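Local coordinates for protein HIAXHD3 (Humicola insolens, PDB 3ZXK) that hydrolyses alpha-L-arabinofuranosyl side chains, probably those decorating xylan, as an exo-acting family 43 glycoside hydrolase used as the scaffold for engineering endo-xylanase activity, at residues Val276-Arg281 with Pro288-Asp293; Thr232-Ile237 with Trp260-Phe265; Tyr197-Asn202 with Gly250-Ala255. All blocks are in the same frame, centred on the assembly; numbering follows the deposited sequence.

Contact 1 (Val276-Arg281 with Pro288-Asp293); sequences VVAPLR and PEVVTD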
loop_
_atom_site.group_PDB
_atom_site.type_symbol
_atom_site.label_atom_id
_atom_site.label_comp_id
_atom_site.label_asym_id
_atom_site.label_seq_id
_atom_site.Cartn_x
_atom_site.Cartn_y
_atom_site.Cartn_z
ATOM N N VAL A 276 5.725 -11.492 -4.793
ATOM C CA VAL A 276 6.063 -12.696 -5.583
ATOM C C VAL A 276 5.899 -13.904 -4.652
ATOM O O VAL A 276 6.074 -13.792 -3.439
ATOM C CB VAL A 276 7.498 -12.619 -6.172
ATOM C CG1 VAL A 276 7.581 -11.481 -7.190
ATOM C CG2 VAL A 276 8.519 -12.383 -5.081
ATOM N N VAL A 277 5.565 -15.058 -5.237
ATOM C CA VAL A 277 5.232 -16.279 -4.479
ATOM C C VAL A 277 6.077 -17.454 -4.975
ATOM O O VAL A 277 6.255 -17.632 -6.183
ATOM C CB VAL A 277 3.722 -16.614 -4.613
ATOM C CG1 VAL A 277 3.364 -17.847 -3.788
ATOM C CG2 VAL A 277 2.876 -15.435 -4.116
ATOM N N ALA A 278 6.643 -18.205 -4.035
ATOM C CA ALA A 278 7.291 -19.507 -4.335
ATOM C C ALA A 278 6.830 -20.612 -3.363
ATOM O O ALA A 278 6.544 -20.342 -2.213
ATOM C CB ALA A 278 8.799 -19.371 -4.295
ATOM N N PRO A 279 6.806 -21.861 -3.818
ATOM C CA PRO A 279 6.569 -22.947 -2.870
ATOM C C PRO A 279 7.756 -23.157 -1.920
ATOM O O PRO A 279 8.916 -22.827 -2.253
ATOM C CB PRO A 279 6.418 -24.182 -3.762
ATOM C CG PRO A 279 6.471 -23.681 -5.169
ATOM C CD PRO A 279 7.182 -22.364 -5.146
ATOM N N LEU A 280 7.439 -23.663 -0.730
ATOM C CA LEU A 280 8.420 -24.155 0.232
ATOM C C LEU A 280 8.385 -25.669 0.352
ATOM O O LEU A 280 7.346 -26.274 0.197
ATOM C CB LEU A 280 8.093 -23.587 1.608
ATOM C CG LEU A 280 8.285 -22.098 1.803
ATOM C CD1 LEU A 280 7.733 -21.717 3.165
ATOM C CD2 LEU A 280 9.749 -21.696 1.688
ATOM N N ARG A 281 9.536 -26.273 0.636
ATOM C CA ARG A 281 9.583 -27.653 1.117
ATOM C C ARG A 281 10.144 -27.604 2.541
ATOM O O ARG A 281 10.786 -26.633 2.940
ATOM C CB ARG A 281 10.463 -28.531 0.211
ATOM C CG ARG A 281 11.896 -28.055 0.119
ATOM C CD ARG A 281 12.776 -28.934 -0.761
ATOM N NE ARG A 281 14.088 -28.309 -0.853
ATOM C CZ ARG A 281 14.546 -27.652 -1.918
ATOM N NH1 ARG A 281 13.822 -27.581 -3.032
ATOM N NH2 ARG A 281 15.750 -27.097 -1.882
ATOM N N PRO A 288 12.312 -24.752 6.683
ATOM C CA PRO A 288 11.727 -24.532 5.353
ATOM C C PRO A 288 12.785 -24.101 4.341
ATOM O O PRO A 288 13.760 -23.445 4.711
ATOM C CB PRO A 288 10.739 -23.376 5.587
ATOM C CG PRO A 288 11.355 -22.588 6.713
ATOM C CD PRO A 288 12.100 -23.596 7.580
ATOM N N GLU A 289 12.595 -24.507 3.087
ATOM C CA GLU A 289 13.468 -24.097 1.968
ATOM C C GLU A 289 12.644 -23.703 0.757
ATOM O O GLU A 289 11.628 -24.343 0.459
ATOM C CB GLU A 289 14.426 -25.234 1.573
ATOM C CG GLU A 289 15.479 -25.533 2.630
ATOM C CD GLU A 289 16.375 -26.718 2.280
ATOM O OE1 GLU A 289 16.016 -27.511 1.366
ATOM O OE2 GLU A 289 17.442 -26.881 2.930
ATOM N N VAL A 290 13.084 -22.667 0.041
ATOM C CA VAL A 290 12.406 -22.255 -1.190
ATOM C C VAL A 290 12.651 -23.279 -2.298
ATOM O O VAL A 290 13.787 -23.713 -2.512
ATOM C CB VAL A 290 12.853 -20.832 -1.613
ATOM C CG1 VAL A 290 12.414 -20.498 -3.031
ATOM C CG2 VAL A 290 12.288 -19.829 -0.627
ATOM N N VAL A 291 11.566 -23.693 -2.954
ATOM C CA VAL A 291 11.654 -24.493 -4.165
ATOM C C VAL A 291 11.947 -23.533 -5.329
ATOM O O VAL A 291 11.123 -22.692 -5.673
ATOM C CB VAL A 291 10.330 -25.253 -4.391
ATOM C CG1 VAL A 291 10.354 -26.049 -5.695
ATOM C CG2 VAL A 291 10.024 -26.159 -3.190
ATOM N N THR A 292 13.137 -23.671 -5.914
ATOM C CA THR A 292 13.575 -22.814 -7.019
ATOM C C THR A 292 13.212 -23.420 -8.368
ATOM O O THR A 292 12.710 -24.553 -8.430
ATOM C CB THR A 292 15.104 -22.614 -6.983
ATOM O OG1 THR A 292 15.752 -23.873 -7.215
ATOM C CG2 THR A 292 15.562 -22.025 -5.652
ATOM N N ASP A 293 13.444 -22.666 -9.449
ATOM C CA ASP A 293 13.420 -23.260 -10.791
ATOM C C ASP A 293 14.672 -24.101 -11.041
ATOM O O ASP A 293 15.555 -24.190 -10.172
ATOM C CB ASP A 293 13.159 -22.220 -11.907
ATOM C CG ASP A 293 14.334 -21.263 -12.148
ATOM O OD1 ASP A 293 15.466 -21.491 -11.656
ATOM O OD2 ASP A 293 14.117 -20.264 -12.869
HETATM O O HOH W 1 14.428 -26.281 -5.330
HETATM O O HOH W 2 18.358 -27.968 -0.306
#
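R281 and E289 leave the same face of an antiparallel hairpin and cross obliquely in a salt bridge, with the guanidinium and carboxylate planes 87° apart. NE of R281 donates to OE1 of E289 over 3.0 Å, nearly along the C-O axis of that oxygen. NH2 of R281 reaches OE1 of E289 at 3.3 Å by a more bent bond, arriving from above the carboxylate plane. Thus OE1 sits at the guanidinium edge, while V290 O lies over one face of the group. R281 places CG between its backbone N and carbonyl carbon (chi1 60°) and then runs extended to NE, which carries the chain across E289 O to the acid. One water accepts from NH1 of R281 (2.7 Å) and from T292 N; another links NH2 to OE1. Beneath this pair, R281 N bonds to E289 O and E289 N to R281 O, and V291 N continues the pairing to P279 O (2.9 Å, 169° at the hydrogen). The other face is apolar: CD2 of L280 meets CG2 of V290 at 3.9 Å, and CB of A278 touches CG1 of V290, both L280 and V290 resting on Y262. The hairpin therefore has a charged, hydrated side and a greasy buried one. With two R281 nitrogens and a water converging on OE1, the carboxylate is probably held ionised, each charge largely balancing the other.

Contact 2 (Thr232-Ile237 with Trp260-Phe265); sequences TLVSRI and WHYVAF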
loop_
_atom_site.group_PDB
_atom_site.type_symbol
_atom_site.label_atom_id
_atom_site.label_comp_id
_atom_site.label_asym_id
_atom_site.label_seq_id
_atom_site.Cartn_x
_atom_site.Cartn_y
_atom_site.Cartn_z
ATOM N N THR A 232 19.607 -19.544 6.245
ATOM C CA THR A 232 19.209 -18.697 5.132
ATOM C C THR A 232 17.968 -19.264 4.449
ATOM O O THR A 232 17.875 -20.469 4.201
ATOM C CB THR A 232 20.372 -18.584 4.156
ATOM O OG1 THR A 232 21.454 -17.925 4.834
ATOM C CG2 THR A 232 19.967 -17.789 2.894
ATOM N N LEU A 233 17.000 -18.411 4.172
ATOM C CA LEU A 233 15.882 -18.804 3.314
ATOM C C LEU A 233 16.167 -18.367 1.866
ATOM O O LEU A 233 16.067 -19.166 0.917
ATOM C CB LEU A 233 14.570 -18.206 3.846
ATOM C CG LEU A 233 13.273 -18.643 3.174
ATOM C CD1 LEU A 233 13.063 -20.149 3.278
ATOM C CD2 LEU A 233 12.121 -17.881 3.805
ATOM N N VAL A 234 16.509 -17.102 1.687
ATOM C CA VAL A 234 17.028 -16.646 0.399
ATOM C C VAL A 234 18.136 -15.651 0.654
ATOM O O VAL A 234 18.102 -14.891 1.631
ATOM C CB VAL A 234 15.986 -15.975 -0.531
ATOM C CG1 VAL A 234 14.908 -16.951 -0.997
ATOM C CG2 VAL A 234 15.431 -14.692 0.083
ATOM N N SER A 235 19.113 -15.618 -0.240
ATOM C CA SER A 235 20.128 -14.567 -0.151
ATOM C C SER A 235 20.569 -14.221 -1.541
ATOM O O SER A 235 21.158 -15.065 -2.251
ATOM C CB SER A 235 21.311 -15.010 0.706
ATOM O OG SER A 235 22.273 -13.967 0.807
ATOM N N ARG A 236 20.239 -12.995 -1.940
ATOM C CA ARG A 236 20.570 -12.463 -3.269
ATOM C C ARG A 236 20.122 -13.447 -4.350
ATOM O O ARG A 236 20.847 -13.692 -5.312
ATOM C CB ARG A 236 22.072 -12.157 -3.370
ATOM C CG ARG A 236 22.535 -11.135 -2.323
ATOM C CD ARG A 236 23.997 -10.699 -2.489
ATOM N NE ARG A 236 24.182 -9.885 -3.693
ATOM C CZ ARG A 236 23.937 -8.581 -3.778
ATOM N NH1 ARG A 236 23.479 -7.905 -2.724
ATOM N NH2 ARG A 236 24.136 -7.953 -4.938
ATOM N N ILE A 237 18.932 -14.029 -4.173
ATOM C CA ILE A 237 18.357 -14.933 -5.188
ATOM C C ILE A 237 18.017 -14.155 -6.473
ATOM O O ILE A 237 17.587 -13.010 -6.414
ATOM C CB ILE A 237 17.118 -15.687 -4.651
ATOM C CG1 ILE A 237 16.851 -16.964 -5.465
ATOM C CG2 ILE A 237 15.899 -14.765 -4.569
ATOM C CD1 ILE A 237 15.797 -17.861 -4.834
ATOM N N TRP A 260 3.241 -25.250 2.125
ATOM C CA TRP A 260 3.624 -23.899 2.500
ATOM C C TRP A 260 4.182 -23.100 1.355
ATOM O O TRP A 260 4.730 -23.652 0.412
ATOM C CB TRP A 260 4.647 -23.954 3.618
ATOM C CG TRP A 260 4.034 -24.318 4.932
ATOM C CD1 TRP A 260 3.611 -25.578 5.381
ATOM C CD2 TRP A 260 3.718 -23.394 6.004
ATOM N NE1 TRP A 260 3.108 -25.482 6.642
ATOM C CE2 TRP A 260 3.122 -24.199 7.074
ATOM C CE3 TRP A 260 3.870 -22.024 6.185
ATOM C CZ2 TRP A 260 2.709 -23.637 8.275
ATOM C CZ3 TRP A 260 3.449 -21.458 7.394
ATOM C CH2 TRP A 260 2.882 -22.255 8.418
ATOM N N HIS A 261 4.032 -21.785 1.439
ATOM C CA HIS A 261 4.462 -20.862 0.384
ATOM C C HIS A 261 5.132 -19.659 0.997
ATOM O O HIS A 261 4.753 -19.199 2.090
ATOM C CB HIS A 261 3.249 -20.467 -0.453
ATOM C CG HIS A 261 2.589 -21.650 -1.107
ATOM N ND1 HIS A 261 2.908 -22.060 -2.350
ATOM C CD2 HIS A 261 1.675 -22.578 -0.602
ATOM C CE1 HIS A 261 2.198 -23.177 -2.652
ATOM N NE2 HIS A 261 1.446 -23.496 -1.577
ATOM N N TYR A 262 6.136 -19.129 0.309
ATOM C CA TYR A 262 6.822 -17.915 0.778
ATOM C C TYR A 262 6.321 -16.760 -0.120
ATOM O O TYR A 262 6.422 -16.827 -1.370
ATOM C CB TYR A 262 8.353 -18.109 0.728
ATOM C CG TYR A 262 9.172 -16.887 1.101
ATOM C CD1 TYR A 262 8.684 -15.925 2.004
ATOM C CD2 TYR A 262 10.435 -16.674 0.537
ATOM C CE1 TYR A 262 9.429 -14.807 2.340
ATOM C CE2 TYR A 262 11.170 -15.563 0.849
ATOM C CZ TYR A 262 10.667 -14.622 1.723
ATOM O OH TYR A 262 11.449 -13.519 2.003
ATOM N N VAL A 263 5.737 -15.744 0.508
ATOM C CA VAL A 263 5.269 -14.557 -0.223
ATOM C C VAL A 263 6.247 -13.461 0.148
ATOM O O VAL A 263 6.270 -13.002 1.284
ATOM C CB VAL A 263 3.831 -14.126 0.164
ATOM C CG1 VAL A 263 3.376 -12.979 -0.714
ATOM C CG2 VAL A 263 2.873 -15.294 0.002
ATOM N N ALA A 264 7.069 -13.058 -0.808
ATOM C CA ALA A 264 8.079 -12.007 -0.551
ATOM C C ALA A 264 7.714 -10.779 -1.369
ATOM O O ALA A 264 6.712 -10.806 -2.099
ATOM C CB ALA A 264 9.491 -12.491 -0.918
ATOM N N PHE A 265 8.479 -9.688 -1.288
ATOM C CA PHE A 265 8.261 -8.666 -2.302
ATOM C C PHE A 265 9.557 -8.250 -2.952
ATOM O O PHE A 265 10.656 -8.513 -2.418
ATOM C CB PHE A 265 7.488 -7.424 -1.761
ATOM C CG PHE A 265 8.125 -6.796 -0.563
ATOM C CD1 PHE A 265 9.171 -5.882 -0.720
ATOM C CD2 PHE A 265 7.685 -7.119 0.727
ATOM C CE1 PHE A 265 9.772 -5.295 0.392
ATOM C CE2 PHE A 265 8.268 -6.526 1.826
ATOM C CZ PHE A 265 9.303 -5.617 1.665
#
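The Y262 ring has L233 on one face and a backbone nitrogen of its own strand on the other. CD2 of L233 lies over the ring centre, 3.9 Å from the centroid of Y262 and only 12° off the ring normal, a CH-pi contact. A264 N lies above the opposite face, displaced toward the rim. At the edge, close to the ring plane, CG1 of V234 comes to 4.4 Å from CE2 of Y262, so two consecutive residues address one ring, one over its face and one at its edge. In L233, chi1 (-173°) carries CG toward the ring and chi2 then turns CD2 over its face. Both residues pair with E214 in a classic beta bulge, and this lets neighbouring side chains turn to the same partner. The phenol OH of Y262 is hydrogen-bonded to the carbonyl of Q249, a residue of the glycan pocket. Exchanging Y262 for an alanine would probably open a gap beneath the L233 methyl and leave the Q249 carbonyl without its hydroxyl mate. Farther along strand 260-267, F265 touches the bound arabinofuranose. In the fold, the bulge at the edge of the sheet built on strands 192-199, 202-209 and 213-219 packs against the next sheet, where Y262 also rests on I252 of strand 250-254 and meets the ring of W298.

Contact 3 (Tyr197-Asn202 with Gly250-Ala255); sequences YKIRGN and GGIVDA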
loop_
_atom_site.group_PDB
_atom_site.type_symbol
_atom_site.label_atom_id
_atom_site.label_comp_id
_atom_site.label_asym_id
_atom_site.label_seq_id
_atom_site.Cartn_x
_atom_site.Cartn_y
_atom_site.Cartn_z
ATOM N N TYR A 197 5.769 -17.278 13.838
ATOM C CA TYR A 197 4.934 -18.444 13.523
ATOM C C TYR A 197 5.079 -19.556 14.551
ATOM O O TYR A 197 6.145 -19.746 15.154
ATOM C CB TYR A 197 5.313 -19.025 12.160
ATOM C CG TYR A 197 5.293 -17.996 11.037
ATOM C CD1 TYR A 197 4.099 -17.687 10.352
ATOM C CD2 TYR A 197 6.458 -17.320 10.685
ATOM C CE1 TYR A 197 4.076 -16.723 9.352
ATOM C CE2 TYR A 197 6.451 -16.356 9.684
ATOM C CZ TYR A 197 5.255 -16.078 8.987
ATOM O OH TYR A 197 5.180 -15.102 7.968
ATOM N N LYS A 198 4.005 -20.306 14.723
ATOM C CA LYS A 198 4.026 -21.552 15.491
ATOM C C LYS A 198 3.661 -22.631 14.482
ATOM O O LYS A 198 2.564 -22.630 13.922
ATOM C CB LYS A 198 3.013 -21.473 16.641
ATOM C CG LYS A 198 2.793 -22.767 17.407
ATOM C CD LYS A 198 3.979 -23.120 18.278
ATOM C CE LYS A 198 3.641 -24.267 19.217
ATOM N NZ LYS A 198 2.563 -23.866 20.160
ATOM N N ILE A 199 4.610 -23.518 14.200
ATOM C CA ILE A 199 4.427 -24.562 13.195
ATOM C C ILE A 199 4.837 -25.921 13.752
ATOM O O ILE A 199 5.995 -26.116 14.117
ATOM C CB ILE A 199 5.205 -24.250 11.904
ATOM C CG1 ILE A 199 4.859 -22.857 11.372
ATOM C CG2 ILE A 199 4.960 -25.364 10.873
ATOM C CD1 ILE A 199 5.785 -22.372 10.246
ATOM N N ARG A 200 3.868 -26.850 13.809
ATOM C CA ARG A 200 4.060 -28.201 14.351
ATOM C C ARG A 200 4.914 -28.268 15.623
ATOM O O ARG A 200 5.899 -29.025 15.699
ATOM C CB ARG A 200 4.600 -29.147 13.272
ATOM C CG ARG A 200 3.726 -29.243 12.034
ATOM C CD ARG A 200 4.302 -30.228 11.016
ATOM N NE ARG A 200 5.451 -29.650 10.307
ATOM C CZ ARG A 200 5.426 -29.173 9.063
ATOM N NH1 ARG A 200 4.311 -29.205 8.337
ATOM N NH2 ARG A 200 6.531 -28.666 8.540
ATOM N N GLY A 201 4.558 -27.447 16.608
ATOM C CA GLY A 201 5.184 -27.508 17.912
ATOM C C GLY A 201 6.370 -26.590 18.105
ATOM O O GLY A 201 6.870 -26.471 19.222
ATOM N N ASN A 202 6.834 -25.950 17.031
ATOM C CA ASN A 202 8.027 -25.117 17.081
ATOM C C ASN A 202 7.759 -23.643 16.783
ATOM O O ASN A 202 6.805 -23.321 16.098
ATOM C CB ASN A 202 9.048 -25.643 16.070
ATOM C CG ASN A 202 9.650 -26.972 16.472
ATOM O OD1 ASN A 202 10.117 -27.144 17.595
ATOM N ND2 ASN A 202 9.658 -27.917 15.546
ATOM N N GLY A 250 8.466 -10.085 3.684
ATOM C CA GLY A 250 7.267 -10.910 3.454
ATOM C C GLY A 250 7.095 -11.971 4.536
ATOM O O GLY A 250 7.610 -11.839 5.654
ATOM N N GLY A 251 6.395 -13.045 4.201
ATOM C CA GLY A 251 6.118 -14.078 5.197
ATOM C C GLY A 251 5.723 -15.374 4.547
ATOM O O GLY A 251 5.664 -15.486 3.319
ATOM N N ILE A 252 5.453 -16.357 5.393
ATOM C CA ILE A 252 5.109 -17.682 4.896
ATOM C C ILE A 252 3.705 -18.055 5.342
ATOM O O ILE A 252 3.213 -17.560 6.359
ATOM C CB ILE A 252 6.138 -18.759 5.315
ATOM C CG1 ILE A 252 6.248 -18.872 6.844
ATOM C CG2 ILE A 252 7.503 -18.441 4.673
ATOM C CD1 ILE A 252 7.005 -20.109 7.312
ATOM N N VAL A 253 3.054 -18.945 4.589
ATOM C CA VAL A 253 1.656 -19.264 4.833
ATOM C C VAL A 253 1.355 -20.656 4.289
ATOM O O VAL A 253 1.947 -21.073 3.277
ATOM C CB VAL A 253 0.711 -18.194 4.251
ATOM C CG1 VAL A 253 0.849 -18.067 2.711
ATOM C CG2 VAL A 253 -0.729 -18.497 4.648
ATOM N N ASP A 254 0.465 -21.362 4.975
ATOM C CA ASP A 254 0.059 -22.707 4.611
ATOM C C ASP A 254 -1.219 -22.640 3.781
ATOM O O ASP A 254 -2.139 -21.883 4.109
ATOM C CB ASP A 254 -0.190 -23.572 5.859
ATOM C CG ASP A 254 -1.167 -22.935 6.885
ATOM O OD1 ASP A 254 -0.926 -21.786 7.352
ATOM O OD2 ASP A 254 -2.122 -23.617 7.312
ATOM N N ALA A 255 -1.271 -23.419 2.709
ATOM C CA ALA A 255 -2.522 -23.593 1.954
ATOM C C ALA A 255 -3.381 -24.674 2.620
ATOM O O ALA A 255 -2.900 -25.421 3.491
ATOM C CB ALA A 255 -2.224 -23.938 0.497
#
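Y197 and I252 are the closest CA pair across two strands of different sheets, their CA atoms 8.7 Å apart and the strand directions 31° from parallel. Strand 197-199 ends in a type I' turn from I199 to N202, with I199 and N202 exchanging both backbone hydrogen bonds and G201 at a positive phi. On the other side, strand 250-254 begins with two glycines, and the second lets the tyrosine in: OH of Y197 comes to 3.1 Å from CA of G251, where a CB would collide with it. OH of Y197 also accepts a reasonably straight hydrogen bond from I252 N (2.9 Å), which fixes the end of the ring against the backbone. Over one face of the ring lies I252. CG1 of I252 is 3.8 Å from the centroid of the Y197 ring and 16° off the normal, a CH-pi contact displaced toward the OH end. With chi1 near 60°, CG1 of I252 is flanked by both backbone branches and comes over the ring; the extended chi2 then sends CD1 of I252 to CD1 of I199 at 3.9 Å. W260 packs on both isoleucines, while L206 of strand 202-209 adds to the wall round I252. At the turn, R200 forms a cation-pi contact with W282. The arrangement is interblade packing of the five-bladed beta-propeller of glycoside hydrolase family 43: two adjacent blades joined by buried aliphatic and aromatic side chains, with one tyrosine hydroxyl bonded to the neighbouring blade's backbone.

In the fold
From the N terminus, 197-202 comes first, then 232-237, 250-255, 260-265, 276-281 and 288-293. Contact 3 closes a loop of 47 residues and contact 2 one of 22; they cross, since 232-237 lies inside the first loop and 260-265 beyond it. Contact 1 follows both in series as a short hairpin. Contacts 2 and 3 tie one propeller blade to the next, whereas contact 1 adds that second blade's last strand, 288-290, at one edge of its sheet. Strand 260-267 connects all three: its backbone pairs with G251 and V253 on one side and with V276 and A278 on the other. L280 CD1 on I252 CG2 (3.6 Å) joins contacts 1 and 3 directly.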